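Local coordinates for protein protease VP4 (Blotched snakehead virus, PDB 2GEF) that cleaves peptide bonds as a birnavirus serine protease with a serine/lysine catalytic dyad, and is itself a piece of the viral structural polyprotein, at residues A[22-27]-A[121-126]; A[106-111]-A[125-130]. All blocks are in the same frame, centred on the assembly; numbering follows the deposited sequence.

Contact 1: residues A[22-27]-A[121-126]; sequences SRIVHF and DVDVVW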
# COMPACT_ATOMS: atom_id res chain seq x y z
N SER A 22 -13.44 -3.86 -13.19
CA SER A 22 -12.48 -4.91 -12.96
C SER A 22 -11.64 -5.54 -14.08
O SER A 22 -12.20 -6.30 -14.90
CB SER A 22 -13.25 -6.07 -12.32
OG SER A 22 -12.37 -7.08 -11.85
N ARG A 23 -10.28 -5.37 -14.06
CA ARG A 23 -9.42 -6.17 -14.94
C ARG A 23 -8.33 -6.97 -14.24
O ARG A 23 -7.54 -6.43 -13.47
CB ARG A 23 -8.80 -5.32 -16.00
CG ARG A 23 -8.94 -3.87 -15.74
CD ARG A 23 -8.38 -3.15 -16.99
NE ARG A 23 -7.17 -3.84 -17.50
CZ ARG A 23 -6.72 -3.66 -18.73
NH1 ARG A 23 -7.35 -2.77 -19.54
NH2 ARG A 23 -5.66 -4.36 -19.15
N ILE A 24 -8.33 -8.28 -14.46
CA ILE A 24 -7.23 -9.10 -14.08
C ILE A 24 -5.96 -8.63 -14.88
O ILE A 24 -5.96 -8.57 -16.08
CB ILE A 24 -7.57 -10.65 -14.23
CG1 ILE A 24 -8.98 -11.01 -13.68
CG2 ILE A 24 -6.62 -11.52 -13.41
CD1 ILE A 24 -9.59 -10.00 -12.73
N VAL A 25 -4.89 -8.22 -14.17
CA VAL A 25 -3.63 -8.01 -14.86
C VAL A 25 -2.55 -8.76 -14.13
O VAL A 25 -2.57 -8.99 -12.88
CB VAL A 25 -3.25 -6.47 -15.20
CG1 VAL A 25 -4.05 -5.44 -14.50
CG2 VAL A 25 -1.64 -6.18 -15.25
N HIS A 26 -1.60 -9.13 -14.96
CA HIS A 26 -0.54 -9.99 -14.52
C HIS A 26 0.63 -9.04 -14.26
O HIS A 26 1.05 -8.27 -15.15
CB HIS A 26 -0.20 -11.03 -15.56
CG HIS A 26 0.98 -11.81 -15.16
ND1 HIS A 26 1.02 -12.53 -13.98
CD2 HIS A 26 2.22 -11.90 -15.71
CE1 HIS A 26 2.22 -13.07 -13.85
NE2 HIS A 26 2.96 -12.71 -14.89
N PHE A 27 1.12 -9.09 -13.01
CA PHE A 27 2.24 -8.31 -12.55
C PHE A 27 3.30 -9.31 -12.11
O PHE A 27 3.07 -10.25 -11.29
CB PHE A 27 1.83 -7.46 -11.32
CG PHE A 27 1.04 -6.24 -11.68
CD1 PHE A 27 -0.29 -6.11 -11.28
CD2 PHE A 27 1.58 -5.22 -12.46
CE1 PHE A 27 -1.05 -4.97 -11.65
CE2 PHE A 27 0.79 -4.10 -12.82
CZ PHE A 27 -0.49 -3.99 -12.37
N ASP A 121 -1.68 -12.45 -10.62
CA ASP A 121 -2.71 -11.87 -11.40
C ASP A 121 -3.47 -11.05 -10.36
O ASP A 121 -3.82 -11.55 -9.32
CB ASP A 121 -3.58 -13.01 -11.98
CG ASP A 121 -2.92 -13.69 -13.08
OD1 ASP A 121 -2.57 -13.07 -14.12
OD2 ASP A 121 -2.66 -14.89 -12.92
N VAL A 122 -3.70 -9.79 -10.63
CA VAL A 122 -4.10 -8.86 -9.60
C VAL A 122 -5.33 -8.27 -10.23
O VAL A 122 -5.30 -7.81 -11.41
CB VAL A 122 -3.00 -7.76 -9.22
CG1 VAL A 122 -3.53 -6.46 -8.51
CG2 VAL A 122 -1.75 -8.37 -8.48
N ASP A 123 -6.39 -8.35 -9.45
CA ASP A 123 -7.64 -7.72 -9.88
C ASP A 123 -7.57 -6.19 -9.60
O ASP A 123 -7.81 -5.76 -8.49
CB ASP A 123 -8.78 -8.43 -9.12
CG ASP A 123 -10.14 -7.97 -9.50
OD1 ASP A 123 -10.33 -7.14 -10.38
OD2 ASP A 123 -11.06 -8.54 -8.89
N VAL A 124 -7.21 -5.42 -10.61
CA VAL A 124 -7.12 -3.97 -10.49
C VAL A 124 -8.55 -3.44 -10.70
O VAL A 124 -9.26 -3.87 -11.53
CB VAL A 124 -6.17 -3.36 -11.60
CG1 VAL A 124 -6.07 -1.79 -11.65
CG2 VAL A 124 -4.76 -4.01 -11.59
N VAL A 125 -8.96 -2.49 -9.91
CA VAL A 125 -10.30 -1.95 -9.96
C VAL A 125 -10.21 -0.39 -10.05
O VAL A 125 -9.16 0.22 -9.73
CB VAL A 125 -11.19 -2.41 -8.66
CG1 VAL A 125 -11.68 -3.95 -8.70
CG2 VAL A 125 -10.56 -2.02 -7.25
N TRP A 126 -11.32 0.24 -10.41
CA TRP A 126 -11.59 1.64 -10.13
C TRP A 126 -12.47 1.72 -8.89
O TRP A 126 -13.54 1.09 -8.79
CB TRP A 126 -12.33 2.29 -11.31
CG TRP A 126 -11.56 2.31 -12.60
CD1 TRP A 126 -10.38 1.63 -12.86
CD2 TRP A 126 -11.91 3.00 -13.80
NE1 TRP A 126 -9.96 1.90 -14.17
CE2 TRP A 126 -10.86 2.77 -14.74
CE3 TRP A 126 -12.96 3.84 -14.16
CZ2 TRP A 126 -10.87 3.32 -16.03
CZ3 TRP A 126 -12.96 4.40 -15.44
CH2 TRP A 126 -11.93 4.12 -16.35

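Contact 2: residues A[106-111]-A[125-130]; sequences ILPVAD and VWNDMP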
# COMPACT_ATOMS: atom_id res chain seq x y z
N ILE A 106 0.42 3.75 -8.29
CA ILE A 106 -0.32 2.90 -7.34
C ILE A 106 -1.78 2.77 -7.84
O ILE A 106 -2.30 3.62 -8.57
CB ILE A 106 -0.26 3.52 -5.90
CG1 ILE A 106 -0.86 4.91 -5.94
CG2 ILE A 106 1.18 3.63 -5.46
CD1 ILE A 106 -1.25 5.64 -4.66
N LEU A 107 -2.38 1.63 -7.58
CA LEU A 107 -3.67 1.23 -8.15
C LEU A 107 -4.52 0.54 -7.11
O LEU A 107 -4.00 -0.36 -6.36
CB LEU A 107 -3.51 0.25 -9.36
CG LEU A 107 -2.59 0.78 -10.51
CD1 LEU A 107 -2.05 -0.39 -11.37
CD2 LEU A 107 -3.31 1.75 -11.31
N PRO A 108 -5.82 0.88 -7.05
CA PRO A 108 -6.62 0.11 -6.05
C PRO A 108 -6.73 -1.31 -6.53
O PRO A 108 -6.76 -1.52 -7.69
CB PRO A 108 -7.99 0.86 -5.99
CG PRO A 108 -7.86 2.00 -7.07
CD PRO A 108 -6.59 1.86 -7.83
N VAL A 109 -6.73 -2.31 -5.65
CA VAL A 109 -6.93 -3.70 -6.08
C VAL A 109 -8.00 -4.48 -5.18
O VAL A 109 -7.93 -4.39 -3.91
CB VAL A 109 -5.61 -4.42 -6.06
CG1 VAL A 109 -4.51 -3.58 -6.77
CG2 VAL A 109 -5.15 -4.66 -4.66
N ALA A 110 -8.92 -5.25 -5.79
CA ALA A 110 -9.85 -6.07 -5.03
C ALA A 110 -9.33 -7.42 -4.59
O ALA A 110 -9.89 -7.96 -3.72
CB ALA A 110 -11.02 -6.30 -5.86
N ASP A 111 -8.29 -7.97 -5.19
CA ASP A 111 -7.80 -9.29 -4.90
C ASP A 111 -6.55 -9.62 -5.70
O ASP A 111 -6.23 -8.93 -6.64
CB ASP A 111 -8.82 -10.37 -5.29
CG ASP A 111 -8.72 -11.63 -4.40
OD1 ASP A 111 -7.82 -11.74 -3.48
OD2 ASP A 111 -9.56 -12.52 -4.60
N VAL A 125 -8.96 -2.49 -9.91
CA VAL A 125 -10.30 -1.95 -9.96
C VAL A 125 -10.21 -0.39 -10.05
O VAL A 125 -9.16 0.22 -9.73
CB VAL A 125 -11.19 -2.41 -8.66
CG1 VAL A 125 -11.68 -3.95 -8.70
CG2 VAL A 125 -10.56 -2.02 -7.25
N TRP A 126 -11.32 0.24 -10.41
CA TRP A 126 -11.59 1.64 -10.13
C TRP A 126 -12.47 1.72 -8.89
O TRP A 126 -13.54 1.09 -8.79
CB TRP A 126 -12.33 2.29 -11.31
CG TRP A 126 -11.56 2.31 -12.60
CD1 TRP A 126 -10.38 1.63 -12.86
CD2 TRP A 126 -11.91 3.00 -13.80
NE1 TRP A 126 -9.96 1.90 -14.17
CE2 TRP A 126 -10.86 2.77 -14.74
CE3 TRP A 126 -12.96 3.84 -14.16
CZ2 TRP A 126 -10.87 3.32 -16.03
CZ3 TRP A 126 -12.96 4.40 -15.44
CH2 TRP A 126 -11.93 4.12 -16.35
N ASN A 127 -12.00 2.51 -7.94
CA ASN A 127 -12.74 2.86 -6.70
C ASN A 127 -12.81 4.37 -7.01
O ASN A 127 -11.96 4.85 -7.78
CB ASN A 127 -11.88 2.50 -5.40
CG ASN A 127 -10.68 3.44 -5.17
OD1 ASN A 127 -10.56 4.56 -5.75
ND2 ASN A 127 -9.84 3.04 -4.26
N ASP A 128 -13.79 5.12 -6.54
CA ASP A 128 -13.88 6.52 -7.02
C ASP A 128 -13.32 7.44 -5.94
O ASP A 128 -13.80 8.53 -5.63
CB ASP A 128 -15.29 6.90 -7.47
CG ASP A 128 -15.94 5.82 -8.31
OD1 ASP A 128 -15.89 5.93 -9.56
OD2 ASP A 128 -16.50 4.84 -7.73
N MSE A 129 -12.20 7.00 -5.38
CA MSE A 129 -11.67 7.62 -4.20
C MSE A 129 -10.74 8.70 -4.77
O MSE A 129 -10.41 8.65 -5.98
CB MSE A 129 -10.98 6.55 -3.34
CG MSE A 129 -11.96 5.44 -2.91
SE MSE A 129 -13.40 6.08 -1.67
CE MSE A 129 -12.05 6.83 -0.45
N PRO A 130 -10.37 9.70 -3.96
CA PRO A 130 -9.37 10.67 -4.43
C PRO A 130 -7.96 10.09 -4.44
O PRO A 130 -7.75 8.96 -4.00
CB PRO A 130 -9.42 11.78 -3.34
CG PRO A 130 -9.58 11.00 -2.15
CD PRO A 130 -10.79 10.04 -2.59

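Contact 1: residues A[22-27]-A[121-126]
Ser22 OG and Asp123 OD1 meet side chain to side chain across the two strands: the hydroxyl donates to the carboxylate at 2.5 Å, on its syn side and 23° out of its plane. With CG anti to the backbone N (chi1 -176°), the Asp123 carboxylate carbon lies 3.4 Å from Ser22 OG. Ile24 lies on the same face of the sheet as Asp123 and Asp121, its CD1 3.8 Å from Asp123 OD1 and its CG2 3.7 Å from Asp121 CB. Further on, Asp121 OD1 comes obliquely to His26, 3.4 Å from His26 CB. On the other face Val25 CG1 and Val124 CG2 are modelled closer than carbons normally pack, so the detail of this pair is doubtful. The Phe27 ring turns its edge to Val122 CB and Val124 CG2, while Val25 CG2 covers part of one face near the rim.

These side chains ride on an antiparallel pair, the outer strand 22-27 against the middle strand of a three-stranded sheet. Arg23 with Val124 and Val25 with Val122 are hydrogen-bonded pairs, each with two backbone hydrogen bonds; Val25 N to Val122 O is nearly straight (2.8 Å, 173° at the hydrogen). Behind the valine face, Leu107 touches Phe27 and Val124. A salt bridge from Arg115 NE holds Asp121 OD2.

Contact 2: residues A[106-111]-A[125-130]
The corner where strand 104-109 gives way to strand 111-114 meets the end of strand 120-126 here, and Pro108, Ala110, Val125 and Asn127 make the join. One backbone hydrogen bond spans it, from Val125 N to Pro108 O; it is long at 3.3 Å but straight at the hydrogen (173°), and the donor sits 40° above the carbonyl plane.

Val125 spreads its two methyls over the corner. CG1 touches Ala110 CB at 3.7 Å, while CG2, between its own backbone N and carbonyl carbon, lies 4.1 Å from Pro108 CB. The pyrrolidine ring of Pro108 also reaches Val125 O, 3.5 Å from Pro108 CG.

Asn127 crosses the proline at about a right angle, with its ND2 3.3 Å from Pro108 CB. With Asn127 CG between the backbone N and the carbonyl carbon (chi1 72°), that atom packs 3.7 Å from Pro108 CG. Both ends of the buried amide have partners: ND2 is hydrogen-bonded to Glu46 OE2 and Tyr48 OH on strand 43-52, whose side chains also touch Pro108, and OD1 accepts from the backbone N of selenomethionine Met129 at 3.0 Å. The amide thereby ties the chain leaving the strand to the neighbouring sheet, and its bond to the backbone N two residues on is the mark of an Asx turn.

Contacts 1 and 2 lie with their centres 10 Å apart, on the same side of the chain's centre, and share Val125 and Trp126 of strand 120-126. Along the chain, 22-27 comes first, then 106-111, and both meet the last of the segments, 121-126 in contact 1 and 125-130 in contact 2. Strand 120-126 is the middle of the antiparallel sheet 22-27, 120-126, 111-114. Probable hydrogen bonds from Asp123 N to Asp111 O and from Ala110 N to Asp123 O connect the contacts. Contact 1 thus builds one side of the three-stranded sheet, and contact 2 joins that sheet to strand 104-109 of the larger, six-stranded mixed sheet, away from the catalytic Ser136 and Lys173.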